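Local coordinates for protein Alpha/beta hydrolase (Enterobacter asburiae, PDB 6KMO) that probably hydrolyses carboxylic ester bonds, as an esterase or lipase of the alpha/beta hydrolase fold, at residues Q83-K88 / V134-T139; Q152-T157 / A187-Q192; A101-H106 / L174-N179; Q72-T77 / L87-P92. The protein carries 2 engineered substitutions. One frame throughout, in Å; residues are numbered along the deposited sequence. Where two conformers were deposited one is given.

Interaction 1 (Q83-K88 / V134-T139)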
loop_
_atom_site.group_PDB
_atom_site.type_symbol
_atom_site.label_atom_id
_atom_site.label_comp_id
_atom_site.label_asym_id
_atom_site.label_seq_id
_atom_site.Cartn_x
_atom_site.Cartn_y
_atom_site.Cartn_z
ATOM N N GLN A 83 -0.339 -21.112 33.524
ATOM C CA GLN A 83 -1.519 -20.495 32.944
ATOM C C GLN A 83 -1.842 -21.138 31.599
ATOM O O GLN A 83 -0.945 -21.538 30.849
ATOM C CB GLN A 83 -1.358 -18.974 32.808
ATOM C CG GLN A 83 -0.610 -18.475 31.572
ATOM C CD GLN A 83 -0.839 -16.987 31.312
ATOM O OE1 GLN A 83 0.111 -16.223 31.127
ATOM N NE2 GLN A 83 -2.106 -16.573 31.292
ATOM N N ALA A 84 -3.132 -21.252 31.325
ATOM C CA ALA A 84 -3.634 -21.776 30.065
ATOM C C ALA A 84 -3.889 -20.606 29.126
ATOM O O ALA A 84 -4.350 -19.547 29.552
ATOM C CB ALA A 84 -4.941 -22.530 30.301
ATOM N N ILE A 85 -3.574 -20.795 27.851
ATOM C CA ILE A 85 -3.802 -19.778 26.824
ATOM C C ILE A 85 -4.514 -20.462 25.663
ATOM O O ILE A 85 -3.981 -21.418 25.092
ATOM C CB ILE A 85 -2.488 -19.132 26.358
ATOM C CG1 ILE A 85 -1.753 -18.476 27.530
ATOM C CG2 ILE A 85 -2.774 -18.091 25.285
ATOM C CD1 ILE A 85 -0.368 -17.944 27.166
ATOM N N LYS A 86 -5.705 -19.975 25.312
ATOM C CA LYS A 86 -6.444 -20.510 24.177
ATOM C C LYS A 86 -5.964 -19.898 22.865
ATOM O O LYS A 86 -5.846 -18.671 22.747
ATOM C CB LYS A 86 -7.933 -20.254 24.322
ATOM C CG LYS A 86 -8.767 -21.080 23.364
ATOM C CD LYS A 86 -10.225 -20.627 23.301
ATOM C CE LYS A 86 -10.920 -20.700 24.665
ATOM N NZ LYS A 86 -12.310 -21.263 24.608
ATOM N N LEU A 87 -5.715 -20.753 21.875
ATOM C CA LEU A 87 -5.321 -20.360 20.532
ATOM C C LEU A 87 -6.390 -20.786 19.541
ATOM O O LEU A 87 -7.026 -21.836 19.692
ATOM C CB LEU A 87 -4.020 -21.037 20.120
ATOM C CG LEU A 87 -2.881 -20.940 21.118
ATOM C CD1 LEU A 87 -1.658 -21.713 20.643
ATOM C CD2 LEU A 87 -2.507 -19.476 21.385
ATOM N N LYS A 88 -6.582 -19.986 18.499
ATOM C CA LYS A 88 -7.358 -20.387 17.337
ATOM C C LYS A 88 -6.415 -20.370 16.151
ATOM O O LYS A 88 -5.707 -19.380 15.942
ATOM C CB LYS A 88 -8.547 -19.457 17.086
ATOM C CG LYS A 88 -9.593 -19.471 18.201
ATOM C CD LYS A 88 -10.354 -20.789 18.239
ATOM C CE LYS A 88 -11.591 -20.716 17.395
ATOM N NZ LYS A 88 -12.523 -21.852 17.670
ATOM N N VAL A 134 -2.152 -17.798 14.028
ATOM C CA VAL A 134 -2.335 -18.280 15.393
ATOM C C VAL A 134 -2.887 -17.119 16.216
ATOM O O VAL A 134 -2.135 -16.279 16.734
ATOM C CB VAL A 134 -1.052 -18.848 16.003
ATOM C CG1 VAL A 134 -1.328 -19.422 17.389
ATOM C CG2 VAL A 134 -0.442 -19.891 15.068
ATOM N N TYR A 135 -4.209 -17.058 16.317
ATOM C CA TYR A 135 -4.892 -16.074 17.148
ATOM C C TYR A 135 -4.679 -16.415 18.613
ATOM O O TYR A 135 -4.824 -17.572 19.006
ATOM C CB TYR A 135 -6.403 -16.086 16.802
ATOM C CG TYR A 135 -7.279 -15.427 17.838
ATOM C CD1 TYR A 135 -7.694 -14.120 17.690
ATOM C CD2 TYR A 135 -7.671 -16.105 18.981
ATOM C CE1 TYR A 135 -8.465 -13.490 18.653
ATOM C CE2 TYR A 135 -8.426 -15.480 19.955
ATOM C CZ TYR A 135 -8.817 -14.178 19.784
ATOM O OH TYR A 135 -9.542 -13.544 20.759
ATOM N N VAL A 136 -4.354 -15.416 19.436
ATOM C CA VAL A 136 -4.141 -15.586 20.875
ATOM C C VAL A 136 -5.319 -14.967 21.631
ATOM O O VAL A 136 -5.606 -13.774 21.493
ATOM C CB VAL A 136 -2.822 -14.931 21.319
ATOM C CG1 VAL A 136 -2.610 -15.099 22.831
ATOM C CG2 VAL A 136 -1.658 -15.521 20.563
ATOM N N ASP A 137 -5.987 -15.760 22.470
ATOM C CA ASP A 137 -7.154 -15.267 23.216
ATOM C C ASP A 137 -6.699 -14.602 24.517
ATOM O O ASP A 137 -6.833 -15.129 25.611
ATOM C CB ASP A 137 -8.138 -16.405 23.485
ATOM C CG ASP A 137 -9.571 -15.922 23.685
ATOM O OD1 ASP A 137 -10.033 -14.970 23.000
ATOM O OD2 ASP A 137 -10.281 -16.536 24.519
ATOM N N TYR A 138 -6.121 -13.414 24.382
ATOM C CA TYR A 138 -5.590 -12.716 25.553
ATOM C C TYR A 138 -6.723 -12.192 26.436
ATOM O O TYR A 138 -7.855 -11.981 25.992
ATOM C CB TYR A 138 -4.642 -11.594 25.123
ATOM C CG TYR A 138 -5.204 -10.467 24.267
ATOM C CD1 TYR A 138 -5.913 -9.434 24.839
ATOM C CD2 TYR A 138 -4.977 -10.419 22.897
ATOM C CE1 TYR A 138 -6.373 -8.371 24.077
ATOM C CE2 TYR A 138 -5.434 -9.374 22.127
ATOM C CZ TYR A 138 -6.135 -8.345 22.725
ATOM O OH TYR A 138 -6.601 -7.278 21.999
ATOM N N THR A 139 -6.412 -11.988 27.704
ATOM C CA THR A 139 -7.433 -11.544 28.651
ATOM C C THR A 139 -7.804 -10.093 28.380
ATOM O O THR A 139 -6.903 -9.243 28.277
ATOM C CB THR A 139 -6.924 -11.669 30.087
ATOM O OG1 THR A 139 -6.503 -13.017 30.324
ATOM C CG2 THR A 139 -8.021 -11.298 31.078
HETATM O O HOH W 1 -6.689 -17.706 26.746
#
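Three backbone bonds join strand 83-88 to segment 134-139, whose strand 134-136 runs antiparallel to it at 144°. Lys88 and Tyr135 form a hydrogen-bonded pair: Lys88 N meets Tyr135 O on a lone pair at 3.0 Å, while Tyr135 N comes to Lys88 O nearly along the C=O axis at 2.8 Å. Asp137 N reaches Lys86 O at 2.9 Å, again almost axially. Between these bonds stands the non-hydrogen-bonded pair Leu87 and Val136, where Leu87 CA makes a CA-H...O contact of 3.2 Å with Tyr135 O. The two side chains lie alongside each other, Leu87 CD2 being 4.1 Å from Val136 CG2. The other methyl of Val136, CG1, meets Ile85 CG2 where the side chains cross obliquely, as Leu87 CD1 meets Val134 CG1. From the other face Lys88 CB and CG run beside the tyrosine, with CB 3.9 Å from Tyr135 CD2, before the lysine chain bends away.

A second shell fixes that ring. With CG anti to the backbone N (chi1 163°), Tyr135 OH donates at 2.7 Å to Asp137 OD1, which accepts on its anti lone pair, the carboxylate CG lying in the ring plane; the bond probably steadies the negative charge. Asp137 centres an inverse gamma turn, and beyond it a water bridges Lys86 N and Asp137 O, 2.8 Å from the latter.

Strand 83-92, antiparallel to both its neighbours, lies between strands 71-80 and 132-136. Phe115 meets Tyr135 edge-to-face, Val136 packs on Met103 and Phe105 of strand 99-105, and Tyr138 rests on helices 148-163 and 181-195.

Interaction 2 (Q152-T157 / A187-Q192)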
loop_
_atom_site.group_PDB
_atom_site.type_symbol
_atom_site.label_atom_id
_atom_site.label_comp_id
_atom_site.label_asym_id
_atom_site.label_seq_id
_atom_site.Cartn_x
_atom_site.Cartn_y
_atom_site.Cartn_z
ATOM N N GLN A 152 0.899 -12.736 27.824
ATOM C CA GLN A 152 0.266 -13.882 27.185
ATOM C C GLN A 152 0.655 -13.970 25.723
ATOM O O GLN A 152 0.972 -15.055 25.224
ATOM C CB GLN A 152 -1.255 -13.800 27.310
ATOM C CG GLN A 152 -1.762 -13.990 28.723
ATOM C CD GLN A 152 -3.197 -13.583 28.890
ATOM O OE1 GLN A 152 -3.686 -12.680 28.229
ATOM N NE2 GLN A 152 -3.877 -14.227 29.817
ATOM N N ALA A 153 0.645 -12.835 25.024
ATOM C CA ALA A 153 0.999 -12.822 23.612
ATOM C C ALA A 153 2.435 -13.288 23.400
ATOM O O ALA A 153 2.706 -14.077 22.481
ATOM C CB ALA A 153 0.819 -11.407 23.075
ATOM N N TYR A 154 3.361 -12.809 24.233
ATOM C CA TYR A 154 4.756 -13.225 24.102
ATOM C C TYR A 154 4.923 -14.716 24.402
ATOM O O TYR A 154 5.609 -15.435 23.666
ATOM C CB TYR A 154 5.691 -12.377 24.984
ATOM C CG TYR A 154 7.104 -12.900 24.927
ATOM C CD1 TYR A 154 7.903 -12.664 23.836
ATOM C CD2 TYR A 154 7.594 -13.713 25.926
ATOM C CE1 TYR A 154 9.184 -13.175 23.741
ATOM C CE2 TYR A 154 8.866 -14.238 25.844
ATOM C CZ TYR A 154 9.652 -13.960 24.757
ATOM O OH TYR A 154 10.921 -14.488 24.699
ATOM N N GLU A 155 4.308 -15.193 25.485
ATOM C CA GLU A 155 4.425 -16.606 25.823
ATOM C C GLU A 155 3.856 -17.487 24.719
ATOM O O GLU A 155 4.426 -18.536 24.393
ATOM C CB GLU A 155 3.740 -16.877 27.163
ATOM C CG GLU A 155 4.467 -16.296 28.380
ATOM C CD GLU A 155 5.771 -16.999 28.708
ATOM O OE1 GLU A 155 5.998 -18.128 28.237
ATOM O OE2 GLU A 155 6.579 -16.416 29.464
ATOM N N ALA A 156 2.739 -17.088 24.123
ATOM C CA ALA A 156 2.170 -17.875 23.022
ATOM C C ALA A 156 3.082 -17.864 21.794
ATOM O O ALA A 156 3.209 -18.875 21.091
ATOM C CB ALA A 156 0.785 -17.341 22.665
ATOM N N THR A 157 3.729 -16.724 21.522
ATOM C CA THR A 157 4.673 -16.617 20.417
ATOM C C THR A 157 5.856 -17.545 20.633
ATOM O O THR A 157 6.269 -18.282 19.719
ATOM C CB THR A 157 5.133 -15.156 20.302
ATOM O OG1 THR A 157 4.001 -14.303 20.015
ATOM C CG2 THR A 157 6.156 -14.979 19.204
ATOM N N ALA A 187 4.279 -4.818 18.288
ATOM C CA ALA A 187 5.484 -4.130 18.741
ATOM C C ALA A 187 5.899 -4.585 20.137
ATOM O O ALA A 187 7.094 -4.780 20.405
ATOM C CB ALA A 187 5.260 -2.612 18.710
ATOM N N SER A 188 4.930 -4.781 21.031
ATOM C CA SER A 188 5.238 -5.173 22.400
ATOM C C SER A 188 5.893 -6.543 22.441
ATOM O O SER A 188 6.840 -6.775 23.208
ATOM C CB SER A 188 3.942 -5.170 23.197
ATOM O OG SER A 188 4.201 -5.251 24.573
ATOM N N VAL A 189 5.392 -7.480 21.639
ATOM C CA VAL A 189 5.969 -8.821 21.592
ATOM C C VAL A 189 7.344 -8.779 20.953
ATOM O O VAL A 189 8.278 -9.432 21.424
ATOM C CB VAL A 189 5.012 -9.781 20.868
ATOM C CG1 VAL A 189 5.697 -11.120 20.545
ATOM C CG2 VAL A 189 3.783 -10.023 21.718
ATOM N N ALA A 190 7.504 -8.002 19.883
ATOM C CA ALA A 190 8.813 -7.884 19.253
ATOM C C ALA A 190 9.848 -7.302 20.216
ATOM O O ALA A 190 11.004 -7.750 20.241
ATOM C CB ALA A 190 8.722 -7.051 17.973
ATOM N N LEU A 191 9.462 -6.312 21.020
ATOM C CA LEU A 191 10.404 -5.698 21.958
ATOM C C LEU A 191 10.723 -6.639 23.116
ATOM O O LEU A 191 11.865 -6.679 23.591
ATOM C CB LEU A 191 9.860 -4.365 22.450
ATOM C CG LEU A 191 9.840 -3.233 21.416
ATOM C CD1 LEU A 191 8.958 -2.091 21.862
ATOM C CD2 LEU A 191 11.250 -2.758 21.096
ATOM N N GLN A 192 9.751 -7.428 23.572
ATOM C CA GLN A 192 10.067 -8.460 24.557
ATOM C C GLN A 192 11.026 -9.484 23.960
ATOM O O GLN A 192 12.005 -9.879 24.603
ATOM C CB GLN A 192 8.790 -9.162 25.011
ATOM C CG GLN A 192 7.912 -8.349 25.936
ATOM C CD GLN A 192 6.624 -9.068 26.234
ATOM O OE1 GLN A 192 6.587 -9.972 27.061
ATOM N NE2 GLN A 192 5.565 -8.702 25.533
#
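Val189 projects from helix 187-192 into the surface of helix 152-157, and its rotamer decides what each methyl touches. With CG1 anti to the backbone N (chi1 168°), that methyl meets Thr157 tip to tip, 3.6 Å from Thr157 OG1. CG2, beside the backbone N, presses on Ala153 CB at 3.5 Å and also lies against the backbone N of Tyr154. The threonine is itself fixed: OG1 stands anti to the carbonyl carbon and bonds back to Ala153 O at 2.8 Å, from above the carbonyl plane. Ala153 O also accepts the helical bond from Thr157 N, so two donors grip it.

Tyr154 and Gln192 cross obliquely, ring and amide planes 38° apart. The tyrosine takes CG anti to the backbone N, which brings CD1 to 3.8 Å from Gln192 CB. The glutamine chain runs extended beyond CG and lays its amide along the root of the tyrosine, with OE1 3.3 Å from Tyr154 CB. This oxygen is buried with no partner in the model; NE2, in contrast, bonds to Ile150 O and weakly to Ser188 O. Beyond the pair, Tyr154 OH bonds to Gly198 O, and Leu8 of the second subunit packs on Gln192.

The axes, 9.2 Å apart, cross at -62°, and both helices cover Phe105 and Leu176 on one face of the central sheet. Such a helical layer belongs to the alpha/beta hydrolase fold, where the helix that follows the strand leading to the probable nucleophile elbow, here 181-195, packs with helix 148-163 against the same face of the sheet.

Interaction 3 (A101-H106 / L174-N179)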
loop_
_atom_site.group_PDB
_atom_site.type_symbol
_atom_site.label_atom_id
_atom_site.label_comp_id
_atom_site.label_asym_id
_atom_site.label_seq_id
_atom_site.Cartn_x
_atom_site.Cartn_y
_atom_site.Cartn_z
ATOM N N ALA A 101 3.963 -19.447 9.805
ATOM C CA ALA A 101 2.842 -18.916 10.564
ATOM C C ALA A 101 3.061 -17.458 10.933
ATOM O O ALA A 101 4.190 -16.934 10.931
ATOM C CB ALA A 101 2.595 -19.730 11.842
ATOM N N PHE A 102 1.951 -16.815 11.291
ATOM C CA PHE A 102 1.988 -15.534 11.973
ATOM C C PHE A 102 1.088 -15.589 13.198
ATOM O O PHE A 102 -0.026 -16.122 13.141
ATOM C CB PHE A 102 1.620 -14.332 11.079
ATOM C CG PHE A 102 0.284 -14.415 10.410
ATOM C CD1 PHE A 102 -0.825 -13.783 10.937
ATOM C CD2 PHE A 102 0.152 -15.060 9.194
ATOM C CE1 PHE A 102 -2.038 -13.821 10.284
ATOM C CE2 PHE A 102 -1.062 -15.097 8.534
ATOM C CZ PHE A 102 -2.164 -14.492 9.087
ATOM N N MET A 103 1.561 -15.034 14.300
ATOM C CA MET A 103 0.688 -14.767 15.433
ATOM C C MET A 103 -0.277 -13.665 15.024
ATOM O O MET A 103 0.073 -12.773 14.239
ATOM C CB MET A 103 1.504 -14.322 16.645
ATOM C CG MET A 103 2.689 -15.236 16.975
ATOM S SD MET A 103 2.316 -17.049 17.270
ATOM C CE MET A 103 1.170 -16.863 18.683
ATOM N N PHE A 104 -1.504 -13.740 15.537
ATOM C CA PHE A 104 -2.511 -12.729 15.256
ATOM C C PHE A 104 -3.043 -12.152 16.557
ATOM O O PHE A 104 -3.638 -12.879 17.366
ATOM C CB PHE A 104 -3.669 -13.213 14.380
ATOM C CG PHE A 104 -4.568 -12.074 13.993
ATOM C CD1 PHE A 104 -4.278 -11.289 12.895
ATOM C CD2 PHE A 104 -5.620 -11.706 14.814
ATOM C CE1 PHE A 104 -5.048 -10.185 12.590
ATOM C CE2 PHE A 104 -6.381 -10.608 14.531
ATOM C CZ PHE A 104 -6.103 -9.839 13.410
ATOM N N PHE A 105 -2.837 -10.842 16.745
ATOM C CA PHE A 105 -3.236 -10.096 17.928
ATOM C C PHE A 105 -4.395 -9.192 17.530
ATOM O O PHE A 105 -4.225 -8.261 16.739
ATOM C CB PHE A 105 -2.037 -9.313 18.463
ATOM C CG PHE A 105 -0.821 -10.165 18.714
ATOM C CD1 PHE A 105 -0.927 -11.393 19.352
ATOM C CD2 PHE A 105 0.424 -9.734 18.328
ATOM C CE1 PHE A 105 0.194 -12.177 19.578
ATOM C CE2 PHE A 105 1.546 -10.512 18.559
ATOM C CZ PHE A 105 1.420 -11.752 19.184
ATOM N N HIS A 106 -5.573 -9.465 18.076
ATOM C CA HIS A 106 -6.767 -8.731 17.701
ATOM C C HIS A 106 -6.798 -7.344 18.335
ATOM O O HIS A 106 -6.163 -7.074 19.352
ATOM C CB HIS A 106 -8.025 -9.526 18.043
ATOM C CG HIS A 106 -8.396 -9.551 19.496
ATOM N ND1 HIS A 106 -9.075 -8.513 20.095
ATOM C CD2 HIS A 106 -8.263 -10.508 20.443
ATOM C CE1 HIS A 106 -9.323 -8.820 21.353
ATOM N NE2 HIS A 106 -8.838 -10.022 21.593
ATOM N N LEU A 174 8.187 -17.273 11.461
ATOM C CA LEU A 174 7.115 -16.773 12.320
ATOM C C LEU A 174 6.990 -15.262 12.200
ATOM O O LEU A 174 7.948 -14.517 12.445
ATOM C CB LEU A 174 7.388 -17.146 13.776
ATOM C CG LEU A 174 6.274 -16.866 14.775
ATOM C CD1 LEU A 174 4.992 -17.569 14.390
ATOM C CD2 LEU A 174 6.725 -17.329 16.160
ATOM N N GLY A 175 5.795 -14.804 11.853
ATOM C CA GLY A 175 5.485 -13.394 11.806
ATOM C C GLY A 175 4.595 -12.973 12.970
ATOM O O GLY A 175 4.081 -13.792 13.723
ATOM N N LEU A 176 4.400 -11.658 13.077
ATOM C CA LEU A 176 3.522 -11.058 14.070
ATOM C C LEU A 176 2.609 -10.086 13.351
ATOM O O LEU A 176 3.096 -9.180 12.671
ATOM C CB LEU A 176 4.333 -10.303 15.129
ATOM C CG LEU A 176 5.372 -11.084 15.929
ATOM C CD1 LEU A 176 6.137 -10.160 16.864
ATOM C CD2 LEU A 176 4.746 -12.217 16.718
ATOM N N VAL A 177 1.299 -10.259 13.509
ATOM C CA VAL A 177 0.307 -9.447 12.805
ATOM C C VAL A 177 -0.774 -9.024 13.784
ATOM O O VAL A 177 -1.216 -9.811 14.628
ATOM C CB VAL A 177 -0.334 -10.240 11.648
ATOM C CG1 VAL A 177 -1.393 -9.410 10.934
ATOM C CG2 VAL A 177 0.733 -10.718 10.646
ATOM N N GLY A 178 -1.234 -7.783 13.671
ATOM C CA GLY A 178 -2.344 -7.346 14.503
ATOM C C GLY A 178 -2.857 -5.994 14.066
ATOM O O GLY A 178 -2.125 -5.188 13.490
ATOM N N ASN A 179 -4.127 -5.751 14.398
ATOM C CA ASN A 179 -4.800 -4.489 14.070
ATOM C C ASN A 179 -5.038 -3.663 15.325
ATOM O O ASN A 179 -5.469 -4.192 16.353
ATOM C CB ASN A 179 -6.154 -4.720 13.375
ATOM C CG ASN A 179 -7.117 -5.571 14.188
ATOM O OD1 ASN A 179 -6.803 -6.706 14.559
ATOM N ND2 ASN A 179 -8.312 -5.047 14.441
#
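Backbone bonding makes strands 101-105 and 174-179 a parallel pair, 25° between their directions. Gly175 N gives to Ala101 O at 2.8 Å, Met103 N to Gly175 O from above the carbonyl plane, Val177 N to Met103 O and Phe105 N to Val177 O; the last bond, Asn179 N to Phe105 O, is weak at 3.4 Å. The backbones come close at both glycines: Gly175 CA lies 4.1 Å from Phe102 CA, and Gly178 CA 3.1 Å from Phe105 O. At Gly178 a CB would clash with Phe105 O; at Gly175 it would only crowd Phe102 CB.

Apolar contacts cover both faces. On one, Val177 divides its methyls between two rings, CG2 at 3.5 Å from Phe102 CD1 and CG1 at 4.0 Å from Phe104 CD1. The crowded rotamer of Phe102, CG between N and the carbonyl carbon (chi1 56°), sets its ring beside Val177 CG2. On the other face Met103 CG lies beside Leu176 CD2 at 3.7 Å, and the bent chain carries SD to Leu174 CD1. The Asn179 amide packs obliquely on the Phe104 ring, OD1 3.4 Å from CZ and the planes 25° apart.

In polar bonding, Asn179 OD1 takes a weak bond from Gly107 N, while ND2 bonds to His118 NE2 and Asp308 OD1.

Gly178 opens a GxSxG sequence, consistent with the nucleophile elbow of alpha/beta hydrolases; His106 and Gly107 begin an HGGG sequence like that lining the oxyanion hole in hormone-sensitive-lipase relatives.

Interaction 4 (Q72-T77 / L87-P92)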
loop_
_atom_site.group_PDB
_atom_site.type_symbol
_atom_site.label_atom_id
_atom_site.label_comp_id
_atom_site.label_asym_id
_atom_site.label_seq_id
_atom_site.Cartn_x
_atom_site.Cartn_y
_atom_site.Cartn_z
ATOM N N GLN A 72 -9.663 -23.226 6.977
ATOM C CA GLN A 72 -9.760 -24.237 8.022
ATOM C C GLN A 72 -9.480 -23.595 9.375
ATOM O O GLN A 72 -8.486 -22.871 9.523
ATOM C CB GLN A 72 -8.690 -25.310 7.825
ATOM C CG GLN A 72 -8.693 -26.072 6.534
ATOM C CD GLN A 72 -7.476 -26.982 6.429
ATOM O OE1 GLN A 72 -6.777 -27.226 7.416
ATOM N NE2 GLN A 72 -7.219 -27.487 5.231
ATOM N N VAL A 73 -10.314 -23.878 10.366
ATOM C CA VAL A 73 -10.151 -23.337 11.711
ATOM C C VAL A 73 -10.074 -24.478 12.717
ATOM O O VAL A 73 -10.893 -25.413 12.673
ATOM C CB VAL A 73 -11.279 -22.359 12.080
ATOM C CG1 VAL A 73 -11.062 -21.828 13.482
ATOM C CG2 VAL A 73 -11.355 -21.226 11.067
ATOM N N SER A 74 -9.106 -24.401 13.620
ATOM C CA SER A 74 -8.971 -25.349 14.713
ATOM C C SER A 74 -8.592 -24.600 15.982
ATOM O O SER A 74 -8.385 -23.377 15.977
ATOM C CB SER A 74 -7.947 -26.436 14.388
ATOM O OG SER A 74 -6.661 -25.892 14.163
ATOM N N GLU A 75 -8.510 -25.331 17.089
ATOM C CA GLU A 75 -8.291 -24.740 18.392
ATOM C C GLU A 75 -7.274 -25.555 19.164
ATOM O O GLU A 75 -7.150 -26.770 18.976
ATOM C CB GLU A 75 -9.591 -24.658 19.179
ATOM C CG GLU A 75 -9.449 -24.012 20.543
ATOM C CD GLU A 75 -10.784 -23.859 21.249
ATOM O OE1 GLU A 75 -10.843 -24.092 22.478
ATOM O OE2 GLU A 75 -11.773 -23.509 20.568
ATOM N N LYS A 76 -6.533 -24.879 20.027
ATOM C CA LYS A 76 -5.605 -25.552 20.924
ATOM C C LYS A 76 -5.431 -24.684 22.151
ATOM O O LYS A 76 -5.239 -23.470 22.026
ATOM C CB LYS A 76 -4.249 -25.757 20.266
ATOM C CG LYS A 76 -3.239 -26.508 21.150
ATOM C CD LYS A 76 -2.307 -27.372 20.304
ATOM C CE LYS A 76 -1.257 -28.070 21.137
ATOM N NZ LYS A 76 -1.732 -29.393 21.627
ATOM N N THR A 77 -5.487 -25.285 23.327
ATOM C CA THR A 77 -5.161 -24.610 24.569
ATOM C C THR A 77 -3.778 -25.068 25.001
ATOM O O THR A 77 -3.523 -26.270 25.115
ATOM C CB THR A 77 -6.193 -24.915 25.653
ATOM O OG1 THR A 77 -7.459 -24.391 25.253
ATOM C CG2 THR A 77 -5.790 -24.275 26.974
ATOM N N LEU A 87 -5.715 -20.753 21.875
ATOM C CA LEU A 87 -5.321 -20.360 20.532
ATOM C C LEU A 87 -6.390 -20.786 19.541
ATOM O O LEU A 87 -7.026 -21.836 19.692
ATOM C CB LEU A 87 -4.020 -21.037 20.120
ATOM C CG LEU A 87 -2.881 -20.940 21.118
ATOM C CD1 LEU A 87 -1.658 -21.713 20.643
ATOM C CD2 LEU A 87 -2.507 -19.476 21.385
ATOM N N LYS A 88 -6.582 -19.986 18.499
ATOM C CA LYS A 88 -7.358 -20.387 17.337
ATOM C C LYS A 88 -6.415 -20.370 16.151
ATOM O O LYS A 88 -5.707 -19.380 15.942
ATOM C CB LYS A 88 -8.547 -19.457 17.086
ATOM C CG LYS A 88 -9.593 -19.471 18.201
ATOM C CD LYS A 88 -10.354 -20.789 18.239
ATOM C CE LYS A 88 -11.591 -20.716 17.395
ATOM N NZ LYS A 88 -12.523 -21.852 17.670
ATOM N N ILE A 89 -6.379 -21.456 15.386
ATOM C CA ILE A 89 -5.429 -21.636 14.297
ATOM C C ILE A 89 -6.209 -21.644 12.994
ATOM O O ILE A 89 -7.169 -22.409 12.841
ATOM C CB ILE A 89 -4.606 -22.922 14.474
ATOM C CG1 ILE A 89 -3.858 -22.887 15.811
ATOM C CG2 ILE A 89 -3.600 -23.091 13.355
ATOM C CD1 ILE A 89 -4.359 -23.839 16.824
ATOM N N VAL A 90 -5.833 -20.779 12.066
ATOM C CA VAL A 90 -6.540 -20.628 10.798
ATOM C C VAL A 90 -5.559 -20.925 9.676
ATOM O O VAL A 90 -4.450 -20.380 9.652
ATOM C CB VAL A 90 -7.149 -19.222 10.652
ATOM C CG1 VAL A 90 -7.965 -19.119 9.379
ATOM C CG2 VAL A 90 -8.006 -18.871 11.869
ATOM N N LYS A 91 -5.945 -21.811 8.763
ATOM C CA LYS A 91 -5.101 -22.223 7.655
ATOM C C LYS A 91 -5.868 -22.135 6.349
ATOM O O LYS A 91 -7.104 -22.136 6.340
ATOM C CB LYS A 91 -4.626 -23.670 7.865
ATOM C CG LYS A 91 -3.782 -23.865 9.088
ATOM C CD LYS A 91 -3.328 -25.314 9.216
ATOM C CE LYS A 91 -2.604 -25.519 10.532
ATOM N NZ LYS A 91 -2.091 -26.921 10.672
ATOM N N PRO A 92 -5.163 -22.055 5.218
ATOM C CA PRO A 92 -5.850 -22.086 3.923
ATOM C C PRO A 92 -6.673 -23.358 3.790
ATOM O O PRO A 92 -6.332 -24.402 4.357
ATOM C CB PRO A 92 -4.695 -22.044 2.911
ATOM C CG PRO A 92 -3.553 -21.414 3.671
ATOM C CD PRO A 92 -3.703 -21.918 5.074
HETATM O O HOH W 2 -6.481 -24.926 11.451
#
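Two flat groups, the amide of Gln72 and the carboxylate of Glu75, start from opposite faces of this beta hairpin, strands 71-80 and 83-92 bordering the sheet. The Gln72 amide lies by Pro92 O, 3.3 Å from NE2 and too poorly angled for a hydrogen bond, with OE1 4.2 Å from Lys91 CB; NE2 bonds instead to Glu93 O and Ala95 O. The Glu75 carboxylate, on an extended chain, turns OE2 to Lys88 NZ in a long, weak salt bridge of 3.4 Å; bends at chi2 and chi3 bring the lysine across.

Gln72, Ser74 and Lys76 form hydrogen-bonded pairs with Lys91, Ile89 and Leu87 respectively. Ile89 N meets Ser74 O at 2.8 Å from above the carbonyl plane, whereas Leu87 N comes to Lys76 O nearly along the C=O axis. Val73 and Val90 lie side by side in a non-hydrogen-bonded pair, CG2 of each 4.2 Å apart. Ile89 CD1 rests 3.9 Å from Lys76 CB, its chi2 off-staggered at 110°, and Lys91 NZ bonds to Ile167 O.

Ser74 holds OG between N and the carbonyl carbon (chi1 61°), 3.6 Å from Ile89 CB, where a water bridges Ser74 OG and Ile89 O.

In the fold
Burial rises, and charge fades, from the rim of the sheet to its middle. Interaction 4 pairs one of the two outermost strands of the chain's sheet and alone is partly buried, with lysines, a glutamate and a bridging water. Interaction 1, buried, shares Leu87 and Lys88 with it, carrying the sheet one strand inward by antiparallel bonding. Interaction 3, wholly buried, is parallel and rich in phenylalanine; Val134 N bonds to Phe102 O and Tyr138 OH to His106 O, tying it to interaction 1. Interaction 2, also buried, has no interhelix hydrogen bond and lies over the strands of interaction 3 (Ala153 on Phe105, Thr157 on Met103), while Gln152 OE1 accepts from Thr139 N of interaction 1.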